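Local structure of UDP-N-acetylglucosamine 4,6-dehydratase (Vibrio fischeri, 3PVZ) at residues T133-I138 against Q359-M364; K179-M184 against Q377-M382; M184-K189 against I193-A198. The protein probably acts as an NAD-binding lyase that dehydrates UDP-N-acetylglucosamine. All blocks are in the same frame, centred on the assembly; numbering follows the deposited sequence. Where two conformers were deposited one is given.

Two C-terminal helices, 351-367 and 372-382, pack against helices 131-154 and 174-189 of the Rossmann-type domain in interactions 1 and 2, while interaction 3 fastens helix 174-189 to the strand that follows it. The centres of interactions 1 and 2 lie about 12 Å apart and the two contacts join directly: I138 CD1 is 3.8 Å from F379 CE1, and M364 CE is 3.8 Å from L378 CD2. Interactions 2 and 3 share M184, with centres about 15 Å apart. Interaction 2 includes K179, which binds NAD; the side chains of I138 and T197 lie about 12 and 10 Å from the cofactor.

Interaction 1. Residues T133-I138 against Q359-M364; sequences TLMRMI and QKIGQM
No flat group takes part in the meeting of M135 and I138 with I361 and M364: there are no ring faces or amide edges to match, and the contact is made by branched and flexible aliphatic chains. M135 and I361 reach toward each other tip to tip. The selenium of this selenomethionine rests against both methyls of the isoleucine, with M135 SE 3.8 Å from I361 CG2 and 4.0 Å from I361 CD1. Its terminal methyl continues past them to the base of the next residue on that face, M135 CE lying 3.8 Å from M364 CB, so that the two selenomethionine chains cross at a slant. This reach depends on the torsions of M135: CG stands anti to the backbone N (chi1 178°), and bends at chi2 and chi3 then turn the selenium and its methyl toward helix 359-364. A turn further on, I138 meets I361 end to end, the two CD1 methyls of I138 and I361 being 3.9 Å apart. I361 thus serves both residues of the first helix. The segment axes are 12.3 Å apart at closest approach and run at 135°, a separation spanned by side-chain ends rather than by close backbone packing. The contact is buried and wholly apolar. F143, further along helix 131-154, touches both I138 and I361, whereas I375 of helix 372-382 packs on I138. W370, in the loop between helices 351-367 and 372-382, covers part of M135, which also touches E102 of the second subunit, placing the contact beside the dimer interface.

Interaction 2. Residues K179-M184 against Q377-M382; sequences KRIMEM and QLFFIM. With NAD (nicotinamide-adenine-dinucleotide), chain E.
The helical segments bearing I181 and M382 cross at 49° with their axes 11.2 Å apart, and the CA atoms of I181 and M382 are the nearest across the pair, 7.3 Å apart. I181 delivers its CD1 methyl squarely onto one face of the F379 ring: CD1 stands 3.5 Å from the ring centroid and only 4° off the normal, a CH-pi contact in which the methyl is almost equally far from all six ring carbons. I181 has two conformers, so this contact is certain only for one of them. The phenylalanine swings its ring into place although its CB does not point directly at helix 179-184. The other branch of the isoleucine, I181 CG2, lies 4.2 Å from M382 CE. M382 is folded back at chi2 and chi3, and its methyl also sits 4.1 Å from M184 SE. M184, by contrast, is stretched out beyond CG (chi3 -176°) and carries its own methyl to the last turn of the opposing helix, where M184 CE comes within 3.3 Å of M382 O in van der Waals contact with the carbonyl. K179 extends from another side of its helix, where NZ donates hydrogen bonds of 2.6 Å to NAD O2D and 2.8 Å to NAD O3D. It thereby grips both hydroxyls of the nicotinamide ribose, consistent with the lysine of short-chain dehydrogenases/reductases, which binds this ribose. F357 of helix 351-367 touches L378 and M382, and L354 of that helix packs on M184. M174 and A177 of helix 174-189 also contact F379, whose ring meets that helix with one face at I181.

Interaction 3. Residues M184-K189 against I193-A198; sequences MFLMRK and IAISTA
A helix-to-strand packing contact within a beta-alpha-beta unit joins L186 and K189, in the last turn of helix 174-189, to I193 just before, and I195 and T197 within, strand 194-198 of the central Rossmann-type sheet. The segment axes approach to 8.7 Å at an angle of 146°, as the chain doubles back through a short turn. I193 N donates to K189 O across that turn (3.1 Å), within the carbonyl plane and with a bent N-H...O angle of 141°. I195 carries most of the strand's apolar contact. Its CD1 methyl rests against the helix, 3.3 Å from L186 O and 3.7 Å from K189 CB, while I195 CG2 lies 4.2 Å from L186 CG. Farther along the strand, the leucine meets T197, L186 CD2 resting 4.1 Å from T197 CG2. The threonine methyl faces the helix while its hydroxyl is hydrogen-bonded to S164, and the K189 ammonium leaves to form a salt bridge with D146. One backbone hydrogen bond therefore links the two segments, whereas aliphatic contacts hold the helix on the sheet and the polar side-chain ends find partners beyond it.

Interaction 1. Residues T133-I138 against Q359-M364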
loop_
_atom_site.group_PDB
_atom_site.type_symbol
_atom_site.label_atom_id
_atom_site.label_comp_id
_atom_site.label_asym_id
_atom_site.label_seq_id
_atom_site.Cartn_x
_atom_site.Cartn_y
_atom_site.Cartn_z
ATOM N N THR A 133 -8.740 -5.485 -10.209
ATOM C CA THR A 133 -7.632 -4.569 -10.009
ATOM C C THR A 133 -7.666 -3.402 -11.007
ATOM O O THR A 133 -7.395 -2.259 -10.638
ATOM C CB THR A 133 -6.282 -5.295 -10.081
ATOM O OG1 THR A 133 -6.320 -6.474 -9.262
ATOM C CG2 THR A 133 -5.195 -4.401 -9.573
ATOM N N LEU A 134 -8.059 -3.684 -12.243
ATOM C CA LEU A 134 -8.156 -2.677 -13.289
ATOM C C LEU A 134 -9.195 -1.630 -12.954
ATOM O O LEU A 134 -9.005 -0.459 -13.220
ATOM C CB LEU A 134 -8.528 -3.369 -14.600
ATOM C CG LEU A 134 -8.484 -2.646 -15.948
ATOM C CD1 LEU A 134 -7.167 -1.905 -16.170
ATOM C CD2 LEU A 134 -8.716 -3.649 -17.076
HETATM N N MSE A 135 -10.316 -2.055 -12.394
HETATM C CA MSE A 135 -11.369 -1.117 -11.999
HETATM C C MSE A 135 -10.853 -0.275 -10.850
HETATM O O MSE A 135 -11.078 0.912 -10.828
HETATM C CB MSE A 135 -12.647 -1.832 -11.571
HETATM C CG MSE A 135 -13.777 -0.959 -11.112
HETATM SE SE MSE A 135 -14.362 0.224 -12.491
HETATM C CE MSE A 135 -15.703 -0.984 -13.286
ATOM N N ARG A 136 -10.125 -0.883 -9.921
ATOM C CA ARG A 136 -9.586 -0.117 -8.819
ATOM C C ARG A 136 -8.611 0.967 -9.305
ATOM O O ARG A 136 -8.550 2.033 -8.755
ATOM C CB ARG A 136 -8.914 -1.021 -7.767
ATOM C CG ARG A 136 -8.339 -0.198 -6.646
ATOM C CD ARG A 136 -7.719 -0.994 -5.529
ATOM N NE ARG A 136 -7.097 -0.062 -4.598
ATOM C CZ ARG A 136 -5.916 -0.232 -4.006
ATOM N NH1 ARG A 136 -5.171 -1.298 -4.228
ATOM N NH2 ARG A 136 -5.431 0.705 -3.234
HETATM N N MSE A 137 -7.832 0.647 -10.317
HETATM C CA MSE A 137 -6.835 1.549 -10.874
HETATM C C MSE A 137 -7.548 2.717 -11.509
HETATM O O MSE A 137 -7.089 3.826 -11.463
HETATM C CB MSE A 137 -5.961 0.768 -11.920
HETATM C CG MSE A 137 -5.424 1.587 -13.079
HETATM SE SE MSE A 137 -4.360 0.572 -14.384
HETATM C CE MSE A 137 -2.778 0.758 -13.180
ATOM N N ILE A 138 -8.684 2.451 -12.125
ATOM C CA ILE A 138 -9.494 3.516 -12.709
ATOM C C ILE A 138 -10.055 4.411 -11.592
ATOM O O ILE A 138 -10.093 5.632 -11.752
ATOM C CB ILE A 138 -10.659 2.964 -13.550
ATOM C CG1 ILE A 138 -10.147 2.366 -14.858
ATOM C CG2 ILE A 138 -11.664 4.059 -13.849
ATOM C CD1 ILE A 138 -11.170 1.468 -15.486
ATOM N N GLN A 359 -20.682 7.295 -17.103
ATOM C CA GLN A 359 -21.929 6.550 -17.219
ATOM C C GLN A 359 -21.681 5.047 -17.339
ATOM O O GLN A 359 -22.254 4.273 -16.589
ATOM C CB GLN A 359 -22.775 7.065 -18.404
ATOM C CG GLN A 359 -24.146 6.407 -18.508
ATOM C CD GLN A 359 -24.863 6.692 -19.826
ATOM O OE1 GLN A 359 -24.236 7.020 -20.850
ATOM N NE2 GLN A 359 -26.196 6.558 -19.805
ATOM N N LYS A 360 -20.833 4.652 -18.283
ATOM C CA LYS A 360 -20.460 3.244 -18.482
ATOM C C LYS A 360 -19.709 2.609 -17.296
ATOM O O LYS A 360 -19.915 1.445 -17.001
ATOM C CB LYS A 360 -19.611 3.082 -19.745
ATOM C CG LYS A 360 -20.362 3.332 -21.020
ATOM C CD LYS A 360 -21.037 2.081 -21.518
ATOM C CE LYS A 360 -21.958 2.371 -22.702
ATOM N NZ LYS A 360 -23.013 3.396 -22.368
ATOM N N ILE A 361 -18.814 3.347 -16.638
ATOM C CA ILE A 361 -18.138 2.795 -15.460
ATOM C C ILE A 361 -19.143 2.617 -14.319
ATOM O O ILE A 361 -19.182 1.542 -13.708
ATOM C CB ILE A 361 -16.947 3.635 -14.985
ATOM C CG1 ILE A 361 -15.791 3.552 -15.982
ATOM C CG2 ILE A 361 -16.454 3.132 -13.621
ATOM C CD1 ILE A 361 -14.975 2.263 -15.877
ATOM N N GLY A 362 -19.950 3.652 -14.047
ATOM C CA GLY A 362 -20.994 3.600 -13.007
ATOM C C GLY A 362 -21.921 2.377 -13.167
ATOM O O GLY A 362 -22.264 1.737 -12.179
ATOM N N GLN A 363 -22.284 2.054 -14.415
ATOM C CA GLN A 363 -23.185 0.934 -14.713
ATOM C C GLN A 363 -22.490 -0.409 -14.552
ATOM O O GLN A 363 -23.117 -1.377 -14.167
ATOM C CB GLN A 363 -23.803 1.035 -16.128
ATOM C CG GLN A 363 -25.010 0.058 -16.381
ATOM C CD GLN A 363 -26.297 0.417 -15.572
ATOM O OE1 GLN A 363 -26.828 1.531 -15.690
ATOM N NE2 GLN A 363 -26.789 -0.531 -14.756
HETATM N N MSE A 364 -21.209 -0.501 -14.868
HETATM C CA MSE A 364 -20.495 -1.712 -14.543
HETATM C C MSE A 364 -20.547 -1.927 -13.025
HETATM O O MSE A 364 -20.762 -3.027 -12.560
HETATM C CB MSE A 364 -19.051 -1.640 -15.022
HETATM C CG MSE A 364 -18.877 -1.777 -16.524
HETATM SE SE MSE A 364 -16.994 -1.624 -17.013
HETATM C CE MSE A 364 -17.192 -0.325 -18.476
#

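Interaction 2. Residues K179-M184 against Q377-M382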
loop_
_atom_site.group_PDB
_atom_site.type_symbol
_atom_site.label_atom_id
_atom_site.label_comp_id
_atom_site.label_asym_id
_atom_site.label_seq_id
_atom_site.Cartn_x
_atom_site.Cartn_y
_atom_site.Cartn_z
ATOM N N LYS A 179 -3.911 6.982 -16.930
ATOM C CA LYS A 179 -3.328 8.317 -16.707
ATOM C C LYS A 179 -3.704 9.259 -17.878
ATOM O O LYS A 179 -3.865 10.464 -17.689
ATOM C CB LYS A 179 -1.798 8.269 -16.530
ATOM C CG LYS A 179 -1.234 7.336 -15.411
ATOM C CD LYS A 179 -1.259 7.996 -14.027
ATOM C CE LYS A 179 -0.383 7.221 -12.990
ATOM N NZ LYS A 179 1.069 7.508 -13.126
ATOM N N ARG A 180 -3.842 8.735 -19.086
ATOM C CA ARG A 180 -4.237 9.573 -20.215
ATOM C C ARG A 180 -5.691 10.007 -20.095
ATOM O O ARG A 180 -6.040 11.128 -20.445
ATOM C CB ARG A 180 -4.020 8.844 -21.544
ATOM C CG ARG A 180 -4.485 9.631 -22.746
ATOM C CD ARG A 180 -3.698 10.937 -22.951
ATOM N NE ARG A 180 -4.328 11.691 -24.027
ATOM C CZ ARG A 180 -5.145 12.732 -23.874
ATOM N NH1 ARG A 180 -5.405 13.238 -22.662
ATOM N NH2 ARG A 180 -5.664 13.298 -24.961
ATOM N N ILE A 181 -6.544 9.112 -19.603
ATOM C CA ILE A 181 -7.946 9.458 -19.395
ATOM C C ILE A 181 -8.031 10.461 -18.239
ATOM O O ILE A 181 -8.775 11.439 -18.314
ATOM C CB ILE A 181 -8.835 8.202 -19.140
ATOM C CG1 ILE A 181 -8.900 7.347 -20.397
ATOM C CG2 ILE A 181 -10.235 8.605 -18.692
ATOM C CD1 ILE A 181 -9.102 5.875 -20.133
HETATM N N MSE A 182 -7.238 10.250 -17.209
HETATM C CA MSE A 182 -7.188 11.197 -16.097
HETATM C C MSE A 182 -6.917 12.638 -16.541
HETATM O O MSE A 182 -7.558 13.567 -16.062
HETATM C CB MSE A 182 -6.096 10.811 -15.118
HETATM C CG MSE A 182 -6.031 11.744 -13.900
HETATM SE SE MSE A 182 -4.190 11.997 -13.371
HETATM C CE MSE A 182 -3.976 10.375 -12.577
ATOM N N GLU A 183 -5.927 12.792 -17.418
ATOM C CA GLU A 183 -5.535 14.088 -18.009
ATOM C C GLU A 183 -6.725 14.795 -18.690
ATOM O O GLU A 183 -6.860 16.019 -18.622
ATOM C CB GLU A 183 -4.419 13.869 -19.039
ATOM C CG GLU A 183 -3.882 15.140 -19.700
ATOM C CD GLU A 183 -2.784 14.890 -20.751
ATOM O OE1 GLU A 183 -2.808 13.848 -21.448
ATOM O OE2 GLU A 183 -1.909 15.778 -20.901
HETATM N N MSE A 184 -7.595 14.038 -19.313
HETATM C CA MSE A 184 -8.823 14.620 -19.904
HETATM C C MSE A 184 -9.692 15.248 -18.796
HETATM O O MSE A 184 -10.153 16.394 -18.910
HETATM C CB MSE A 184 -9.631 13.550 -20.617
HETATM C CG MSE A 184 -8.938 12.927 -21.796
HETATM SE SE MSE A 184 -9.992 11.468 -22.557
HETATM C CE MSE A 184 -8.763 10.854 -23.919
ATOM N N GLN A 377 -12.687 -1.978 -24.291
ATOM C CA GLN A 377 -13.524 -1.407 -25.344
ATOM C C GLN A 377 -13.908 0.037 -25.057
ATOM O O GLN A 377 -13.920 0.876 -25.947
ATOM C CB GLN A 377 -14.775 -2.247 -25.551
ATOM C CG GLN A 377 -14.493 -3.558 -26.249
ATOM C CD GLN A 377 -13.852 -3.370 -27.628
ATOM O OE1 GLN A 377 -14.363 -2.625 -28.474
ATOM N NE2 GLN A 377 -12.716 -4.031 -27.845
ATOM N N LEU A 378 -14.233 0.329 -23.812
ATOM C CA LEU A 378 -14.475 1.693 -23.419
ATOM C C LEU A 378 -13.197 2.543 -23.599
ATOM O O LEU A 378 -13.258 3.650 -24.105
ATOM C CB LEU A 378 -14.968 1.724 -21.977
ATOM C CG LEU A 378 -15.154 3.062 -21.297
ATOM C CD1 LEU A 378 -16.244 3.847 -22.003
ATOM C CD2 LEU A 378 -15.494 2.761 -19.844
ATOM N N PHE A 379 -12.048 2.008 -23.206
ATOM C CA PHE A 379 -10.787 2.715 -23.415
ATOM C C PHE A 379 -10.517 2.989 -24.901
ATOM O O PHE A 379 -9.932 4.005 -25.228
ATOM C CB PHE A 379 -9.586 1.966 -22.806
ATOM C CG PHE A 379 -9.387 2.196 -21.322
ATOM C CD1 PHE A 379 -10.460 2.302 -20.442
ATOM C CD2 PHE A 379 -8.118 2.254 -20.800
ATOM C CE1 PHE A 379 -10.250 2.478 -19.084
ATOM C CE2 PHE A 379 -7.914 2.431 -19.443
ATOM C CZ PHE A 379 -8.983 2.537 -18.592
ATOM N N PHE A 380 -10.924 2.097 -25.802
ATOM C CA PHE A 380 -10.737 2.372 -27.237
ATOM C C PHE A 380 -11.590 3.561 -27.702
ATOM O O PHE A 380 -11.154 4.353 -28.543
ATOM C CB PHE A 380 -11.030 1.144 -28.105
ATOM C CG PHE A 380 -10.005 0.027 -27.987
ATOM C CD1 PHE A 380 -8.738 0.246 -27.449
ATOM C CD2 PHE A 380 -10.320 -1.260 -28.441
ATOM C CE1 PHE A 380 -7.809 -0.804 -27.354
ATOM C CE2 PHE A 380 -9.391 -2.306 -28.346
ATOM C CZ PHE A 380 -8.131 -2.067 -27.808
ATOM N N ILE A 381 -12.788 3.709 -27.147
ATOM C CA ILE A 381 -13.643 4.857 -27.493
ATOM C C ILE A 381 -13.044 6.133 -26.909
ATOM O O ILE A 381 -12.977 7.152 -27.579
ATOM C CB ILE A 381 -15.117 4.638 -27.061
ATOM C CG1 ILE A 381 -15.779 3.638 -28.035
ATOM C CG2 ILE A 381 -15.854 5.958 -27.025
ATOM C CD1 ILE A 381 -17.137 3.050 -27.585
HETATM N N MSE A 382 -12.548 6.052 -25.681
HETATM C CA MSE A 382 -11.937 7.207 -25.048
HETATM C C MSE A 382 -10.671 7.682 -25.792
HETATM O O MSE A 382 -10.470 8.878 -25.946
HETATM C CB MSE A 382 -11.606 6.894 -23.582
HETATM C CG MSE A 382 -12.808 6.523 -22.705
HETATM SE SE MSE A 382 -14.159 7.874 -22.724
HETATM C CE MSE A 382 -13.224 9.140 -21.594
HETATM P PA NAD E . 4.002 4.687 -4.768
HETATM O O1A NAD E . 3.426 3.321 -4.951
HETATM O O2A NAD E . 5.232 4.618 -3.915
HETATM O O5B NAD E . 3.089 5.583 -3.823
HETATM C C5B NAD E . 1.704 5.703 -4.214
HETATM C C4B NAD E . 1.008 6.051 -2.894
HETATM O O4B NAD E . -0.381 6.248 -3.054
HETATM C C3B NAD E . 1.200 4.891 -1.866
HETATM O O3B NAD E . 1.733 5.367 -0.647
HETATM C C2B NAD E . -0.237 4.341 -1.708
HETATM O O2B NAD E . -0.487 3.690 -0.469
HETATM C C1B NAD E . -1.005 5.663 -1.942
HETATM N N9A NAD E . -2.392 5.401 -2.298
HETATM C C8A NAD E . -2.841 4.628 -3.297
HETATM N N7A NAD E . -4.132 4.569 -3.297
HETATM C C5A NAD E . -4.567 5.410 -2.310
HETATM C C6A NAD E . -5.817 5.768 -1.814
HETATM N N6A NAD E . -6.919 5.268 -2.465
HETATM N N1A NAD E . -5.915 6.602 -0.784
HETATM C C2A NAD E . -4.827 7.078 -0.189
HETATM N N3A NAD E . -3.632 6.744 -0.609
HETATM C C4A NAD E . -3.467 5.934 -1.645
HETATM O O3 NAD E . 4.230 5.356 -6.214
HETATM P PN NAD E . 5.359 6.518 -6.383
HETATM O O1N NAD E . 6.657 5.907 -6.884
HETATM O O2N NAD E . 5.589 7.467 -5.280
HETATM O O5D NAD E . 4.775 7.230 -7.755
HETATM C C5D NAD E . 3.707 8.118 -7.466
HETATM C C4D NAD E . 3.179 8.708 -8.779
HETATM O O4D NAD E . 4.295 9.085 -9.646
HETATM C C3D NAD E . 2.390 7.633 -9.559
HETATM O O3D NAD E . 1.367 8.194 -10.412
HETATM C C2D NAD E . 3.459 7.051 -10.511
HETATM O O2D NAD E . 2.886 6.449 -11.682
HETATM C C1D NAD E . 4.246 8.309 -10.875
HETATM N N1N NAD E . 5.589 8.002 -11.392
HETATM C C2N NAD E . 6.446 7.353 -10.595
HETATM C C3N NAD E . 7.723 7.055 -11.022
HETATM C C7N NAD E . 8.670 6.317 -10.170
HETATM O O7N NAD E . 9.754 6.032 -10.676
HETATM N N7N NAD E . 8.381 5.932 -8.918
HETATM C C4N NAD E . 8.127 7.443 -12.323
HETATM C C5N NAD E . 7.216 8.127 -13.111
HETATM C C6N NAD E . 5.935 8.389 -12.623
#

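Interaction 3. Residues M184-K189 against I193-A198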
loop_
_atom_site.group_PDB
_atom_site.type_symbol
_atom_site.label_atom_id
_atom_site.label_comp_id
_atom_site.label_asym_id
_atom_site.label_seq_id
_atom_site.Cartn_x
_atom_site.Cartn_y
_atom_site.Cartn_z
HETATM N N MSE A 184 -7.595 14.038 -19.313
HETATM C CA MSE A 184 -8.823 14.620 -19.904
HETATM C C MSE A 184 -9.692 15.248 -18.796
HETATM O O MSE A 184 -10.153 16.394 -18.910
HETATM C CB MSE A 184 -9.631 13.550 -20.617
HETATM C CG MSE A 184 -8.938 12.927 -21.796
HETATM SE SE MSE A 184 -9.992 11.468 -22.557
HETATM C CE MSE A 184 -8.763 10.854 -23.919
ATOM N N PHE A 185 -9.881 14.505 -17.708
ATOM C CA PHE A 185 -10.649 15.007 -16.570
ATOM C C PHE A 185 -9.975 16.211 -15.964
ATOM O O PHE A 185 -10.652 17.127 -15.521
ATOM C CB PHE A 185 -10.887 13.916 -15.489
ATOM C CG PHE A 185 -11.987 12.950 -15.836
ATOM C CD1 PHE A 185 -13.293 13.219 -15.484
ATOM C CD2 PHE A 185 -11.717 11.823 -16.594
ATOM C CE1 PHE A 185 -14.327 12.349 -15.836
ATOM C CE2 PHE A 185 -12.719 10.946 -16.968
ATOM C CZ PHE A 185 -14.040 11.195 -16.577
ATOM N N LEU A 186 -8.648 16.162 -15.887
ATOM C CA LEU A 186 -7.821 17.256 -15.381
ATOM C C LEU A 186 -7.997 18.514 -16.265
ATOM O O LEU A 186 -8.048 19.607 -15.791
ATOM C CB LEU A 186 -6.356 16.871 -15.460
ATOM C CG LEU A 186 -5.521 16.506 -14.255
ATOM C CD1 LEU A 186 -6.169 15.424 -13.432
ATOM C CD2 LEU A 186 -4.083 16.119 -14.718
HETATM N N MSE A 187 -8.028 18.330 -17.569
HETATM C CA MSE A 187 -8.181 19.454 -18.455
HETATM C C MSE A 187 -9.521 20.118 -18.186
HETATM O O MSE A 187 -9.582 21.325 -18.215
HETATM C CB MSE A 187 -8.022 19.067 -19.936
HETATM C CG MSE A 187 -6.601 18.770 -20.417
HETATM SE SE MSE A 187 -5.133 19.979 -19.836
HETATM C CE MSE A 187 -4.491 18.959 -18.259
ATOM N N ARG A 188 -10.585 19.359 -17.916
ATOM C CA ARG A 188 -11.886 19.973 -17.645
ATOM C C ARG A 188 -11.818 20.768 -16.367
ATOM O O ARG A 188 -12.315 21.896 -16.317
ATOM C CB ARG A 188 -13.003 18.960 -17.516
ATOM C CG ARG A 188 -14.316 19.572 -17.091
ATOM C CD ARG A 188 -15.517 18.645 -17.372
ATOM N NE ARG A 188 -15.534 17.505 -16.457
ATOM C CZ ARG A 188 -16.459 16.561 -16.462
ATOM N NH1 ARG A 188 -16.381 15.570 -15.597
ATOM N NH2 ARG A 188 -17.459 16.588 -17.353
ATOM N N LYS A 189 -11.226 20.172 -15.339
ATOM C CA LYS A 189 -11.075 20.847 -14.030
ATOM C C LYS A 189 -10.175 22.070 -14.036
ATOM O O LYS A 189 -10.324 22.955 -13.199
ATOM C CB LYS A 189 -10.549 19.876 -12.977
ATOM C CG LYS A 189 -11.609 18.883 -12.466
ATOM C CD LYS A 189 -12.836 19.634 -11.906
ATOM C CE LYS A 189 -13.825 18.735 -11.189
ATOM N NZ LYS A 189 -14.367 17.682 -12.046
ATOM N N ILE A 193 -9.759 25.689 -11.752
ATOM C CA ILE A 193 -8.681 25.858 -10.800
ATOM C C ILE A 193 -7.389 25.614 -11.552
ATOM O O ILE A 193 -7.357 24.805 -12.472
ATOM C CB ILE A 193 -8.813 24.830 -9.628
ATOM C CG1 ILE A 193 -7.792 25.101 -8.514
ATOM C CG2 ILE A 193 -8.652 23.432 -10.135
ATOM C CD1 ILE A 193 -8.033 24.263 -7.225
ATOM N N ALA A 194 -6.345 26.341 -11.167
ATOM C CA ALA A 194 -4.996 26.093 -11.612
ATOM C C ALA A 194 -4.502 24.655 -11.258
ATOM O O ALA A 194 -4.420 24.275 -10.073
ATOM C CB ALA A 194 -4.044 27.147 -11.015
ATOM N N ILE A 195 -4.149 23.901 -12.299
ATOM C CA ILE A 195 -3.603 22.559 -12.171
ATOM C C ILE A 195 -2.245 22.498 -12.865
ATOM O O ILE A 195 -2.110 22.888 -14.039
ATOM C CB ILE A 195 -4.537 21.499 -12.837
ATOM C CG1 ILE A 195 -5.930 21.538 -12.204
ATOM C CG2 ILE A 195 -3.961 20.084 -12.689
ATOM C CD1 ILE A 195 -6.941 20.555 -12.799
ATOM N N SER A 196 -1.228 22.013 -12.175
ATOM C CA SER A 196 0.047 21.767 -12.838
ATOM C C SER A 196 0.529 20.363 -12.509
ATOM O O SER A 196 0.129 19.821 -11.482
ATOM C CB SER A 196 1.086 22.830 -12.450
ATOM O OG SER A 196 1.660 22.632 -11.163
ATOM N N THR A 197 1.390 19.783 -13.358
ATOM C CA THR A 197 1.871 18.424 -13.116
ATOM C C THR A 197 3.394 18.319 -13.238
ATOM O O THR A 197 4.091 19.315 -13.407
ATOM C CB THR A 197 1.211 17.407 -14.078
ATOM O OG1 THR A 197 1.672 17.650 -15.396
ATOM C CG2 THR A 197 -0.325 17.508 -14.103
ATOM N N ALA A 198 3.899 17.101 -13.060
ATOM C CA ALA A 198 5.254 16.757 -13.358
ATOM C C ALA A 198 5.331 15.455 -14.137
ATOM O O ALA A 198 4.492 14.595 -14.008
ATOM C CB ALA A 198 6.035 16.661 -12.132
#